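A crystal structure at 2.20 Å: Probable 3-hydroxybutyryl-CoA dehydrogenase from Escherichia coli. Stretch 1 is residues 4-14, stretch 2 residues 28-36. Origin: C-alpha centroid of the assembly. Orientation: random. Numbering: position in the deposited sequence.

Stretch 1 (4-14) NVQTVAVIGSG
Stretch 2 28-36: GHQVLLYDI

Strands 8-11 and 31-34 run parallel, their axes 4.6 Å apart at closest approach and 18° off alignment. The register pairs Val 8 with Val 31, Ala 9 with Leu 32, Val 10 with Leu 33 and Ile 11 with Tyr 34, at CA-CA spacings of 4.5 to 5.0 Å. Five backbone hydrogen bonds, all 2.9 Å long, fix it: Val 8 N to Gln 30 O, Leu 32 N to Val 8 O, Val 10 N to Leu 32 O, Tyr 34 N to Val 10 O, and Gly 12 N to Tyr 34 O. Extended backbones (phi -89 to -116°, psi 105 to 133°) alternate the side chains between faces.

On one face lie Val 8, Val 10, Val 31 and Leu 33. All three valines have chi1 t; Leu 33 is t,p (-174°, 61°), which carries its end back toward the first strand, placing CD1 3.8 Å from Val 10 CG1 and 3.4 Å from Gly 12 O. Val 10 CG2 also meets Val 31 CG1 at 4.0 Å. The other face carries Ala 9, Ile 11, Leu 32 (m,t) and Tyr 34. Ile 11 is m,t, and its CG2 lies 3.6 Å from Tyr 34 CD1, at the ring edge; Tyr 34 has chi1 170° and chi2 -104°.

His 29 points toward the first stretch with chi1 -60° and chi2 -93°, so ND1 donates to Gln 6 O (2.8 Å, 158°) near the ring plane. A water accepts from Gln 30 N at 2.9 Å and donates weakly to Gln 6 O at 3.0 Å. Beyond Gly 12 (phi 122°, psi 144°, where a CB would jam against the preceding carbonyl), Ser 13 takes chi1 p (64°) and its OG donates to Asp 35 OD2 at 2.7 Å; Asp 35 is t (-162°), bringing its carboxylate within reach.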

# COMPACT_ATOMS: atom_id res chain seq x y z
N ASN C 4 -42.89 -18.94 -0.12
CA ASN C 4 -43.88 -18.98 0.95
C ASN C 4 -43.31 -18.46 2.27
O ASN C 4 -43.21 -19.20 3.26
CB ASN C 4 -44.43 -20.41 1.12
CG ASN C 4 -45.63 -20.68 0.23
OD1 ASN C 4 -46.55 -19.86 0.13
ND2 ASN C 4 -45.64 -21.84 -0.41
N VAL C 5 -42.93 -17.18 2.28
CA VAL C 5 -42.49 -16.53 3.51
C VAL C 5 -43.72 -15.95 4.20
O VAL C 5 -44.42 -15.10 3.64
CB VAL C 5 -41.43 -15.41 3.27
CG1 VAL C 5 -41.20 -14.59 4.53
CG2 VAL C 5 -40.13 -16.02 2.80
N GLN C 6 -43.97 -16.45 5.40
CA GLN C 6 -45.09 -15.98 6.20
C GLN C 6 -44.56 -15.23 7.42
O GLN C 6 -44.54 -14.01 7.44
CB GLN C 6 -45.98 -17.16 6.61
CG GLN C 6 -47.45 -16.80 6.78
CD GLN C 6 -48.10 -16.36 5.48
OE1 GLN C 6 -48.32 -17.18 4.58
NE2 GLN C 6 -48.41 -15.07 5.37
N THR C 7 -44.10 -15.97 8.43
CA THR C 7 -43.63 -15.37 9.67
C THR C 7 -42.19 -14.93 9.53
O THR C 7 -41.31 -15.73 9.20
CB THR C 7 -43.80 -16.35 10.85
OG1 THR C 7 -45.16 -16.77 10.91
CG2 THR C 7 -43.44 -15.69 12.19
N VAL C 8 -41.96 -13.64 9.78
CA VAL C 8 -40.63 -13.06 9.72
C VAL C 8 -40.14 -12.77 11.14
O VAL C 8 -40.87 -12.23 11.96
CB VAL C 8 -40.64 -11.74 8.89
CG1 VAL C 8 -39.25 -11.10 8.85
CG2 VAL C 8 -41.16 -12.01 7.47
N ALA C 9 -38.89 -13.16 11.43
CA ALA C 9 -38.24 -12.81 12.67
C ALA C 9 -37.22 -11.73 12.41
O ALA C 9 -36.43 -11.83 11.49
CB ALA C 9 -37.56 -14.03 13.28
N VAL C 10 -37.25 -10.69 13.24
CA VAL C 10 -36.30 -9.61 13.17
C VAL C 10 -35.52 -9.63 14.50
O VAL C 10 -36.12 -9.59 15.59
CB VAL C 10 -37.01 -8.25 12.98
CG1 VAL C 10 -36.02 -7.11 13.10
CG2 VAL C 10 -37.73 -8.18 11.63
N ILE C 11 -34.20 -9.72 14.41
CA ILE C 11 -33.37 -9.77 15.62
C ILE C 11 -32.71 -8.43 15.86
O ILE C 11 -31.87 -7.98 15.07
CB ILE C 11 -32.29 -10.85 15.53
CG1 ILE C 11 -32.91 -12.21 15.23
CG2 ILE C 11 -31.45 -10.89 16.82
CD1 ILE C 11 -31.89 -13.35 15.25
N GLY C 12 -33.08 -7.79 16.97
CA GLY C 12 -32.53 -6.49 17.33
C GLY C 12 -33.64 -5.48 17.47
O GLY C 12 -34.61 -5.52 16.71
N SER C 13 -33.49 -4.57 18.43
CA SER C 13 -34.51 -3.57 18.74
C SER C 13 -34.04 -2.14 18.46
O SER C 13 -34.74 -1.18 18.82
CB SER C 13 -34.93 -3.70 20.21
OG SER C 13 -33.85 -3.42 21.08
N GLY C 14 -32.87 -1.98 17.84
CA GLY C 14 -32.37 -0.66 17.43
C GLY C 14 -33.15 -0.06 16.26
O GLY C 14 -34.19 -0.59 15.86
N GLY C 28 -48.26 -7.46 5.91
CA GLY C 28 -49.06 -8.66 6.17
C GLY C 28 -48.35 -9.80 6.85
O GLY C 28 -48.92 -10.88 7.03
N HIS C 29 -47.10 -9.57 7.26
CA HIS C 29 -46.35 -10.61 7.94
C HIS C 29 -46.45 -10.52 9.44
O HIS C 29 -46.34 -9.44 10.03
CB HIS C 29 -44.88 -10.58 7.52
CG HIS C 29 -44.68 -10.81 6.05
ND1 HIS C 29 -44.45 -12.05 5.51
CD2 HIS C 29 -44.71 -9.95 5.01
CE1 HIS C 29 -44.33 -11.95 4.20
NE2 HIS C 29 -44.50 -10.68 3.87
N GLN C 30 -46.66 -11.68 10.06
CA GLN C 30 -46.47 -11.85 11.49
C GLN C 30 -44.98 -11.66 11.77
O GLN C 30 -44.14 -12.32 11.15
CB GLN C 30 -46.98 -13.24 11.91
CG GLN C 30 -46.79 -13.57 13.38
CD GLN C 30 -48.05 -14.16 14.00
OE1 GLN C 30 -48.02 -15.25 14.58
NE2 GLN C 30 -49.16 -13.43 13.88
N VAL C 31 -44.66 -10.72 12.65
CA VAL C 31 -43.26 -10.40 12.96
C VAL C 31 -42.89 -10.74 14.40
O VAL C 31 -43.44 -10.18 15.34
CB VAL C 31 -42.90 -8.93 12.65
CG1 VAL C 31 -41.45 -8.62 13.04
CG2 VAL C 31 -43.13 -8.63 11.17
N LEU C 32 -41.93 -11.65 14.55
CA LEU C 32 -41.34 -11.94 15.84
C LEU C 32 -40.15 -11.02 16.04
O LEU C 32 -39.11 -11.20 15.42
CB LEU C 32 -40.91 -13.40 15.91
CG LEU C 32 -42.01 -14.46 15.70
CD1 LEU C 32 -41.42 -15.84 15.54
CD2 LEU C 32 -43.02 -14.46 16.83
N LEU C 33 -40.32 -10.01 16.88
CA LEU C 33 -39.24 -9.07 17.18
C LEU C 33 -38.46 -9.53 18.42
O LEU C 33 -38.97 -9.46 19.54
CB LEU C 33 -39.80 -7.65 17.36
CG LEU C 33 -38.83 -6.47 17.53
CD1 LEU C 33 -37.89 -6.27 16.32
CD2 LEU C 33 -39.63 -5.21 17.76
N TYR C 34 -37.24 -10.02 18.21
CA TYR C 34 -36.44 -10.64 19.26
C TYR C 34 -35.33 -9.75 19.80
O TYR C 34 -34.55 -9.19 19.04
CB TYR C 34 -35.83 -11.96 18.76
CG TYR C 34 -34.80 -12.57 19.71
CD1 TYR C 34 -33.43 -12.48 19.43
CD2 TYR C 34 -35.19 -13.22 20.88
CE1 TYR C 34 -32.48 -13.03 20.28
CE2 TYR C 34 -34.24 -13.77 21.75
CZ TYR C 34 -32.89 -13.67 21.44
OH TYR C 34 -31.95 -14.21 22.29
N ASP C 35 -35.29 -9.66 21.13
CA ASP C 35 -34.18 -9.09 21.88
C ASP C 35 -34.24 -9.71 23.28
O ASP C 35 -35.32 -10.11 23.73
CB ASP C 35 -34.31 -7.57 21.98
CG ASP C 35 -33.00 -6.88 22.35
OD1 ASP C 35 -32.04 -7.56 22.78
OD2 ASP C 35 -32.93 -5.65 22.21
N ILE C 36 -33.09 -9.79 23.96
CA ILE C 36 -33.05 -10.34 25.33
C ILE C 36 -33.67 -9.40 26.38
O ILE C 36 -34.15 -9.86 27.41
CB ILE C 36 -31.62 -10.75 25.77
CG1 ILE C 36 -30.62 -9.60 25.53
CG2 ILE C 36 -31.18 -12.04 25.05
CD1 ILE C 36 -29.49 -9.55 26.55
O HOH W 1 -47.34 -13.94 8.45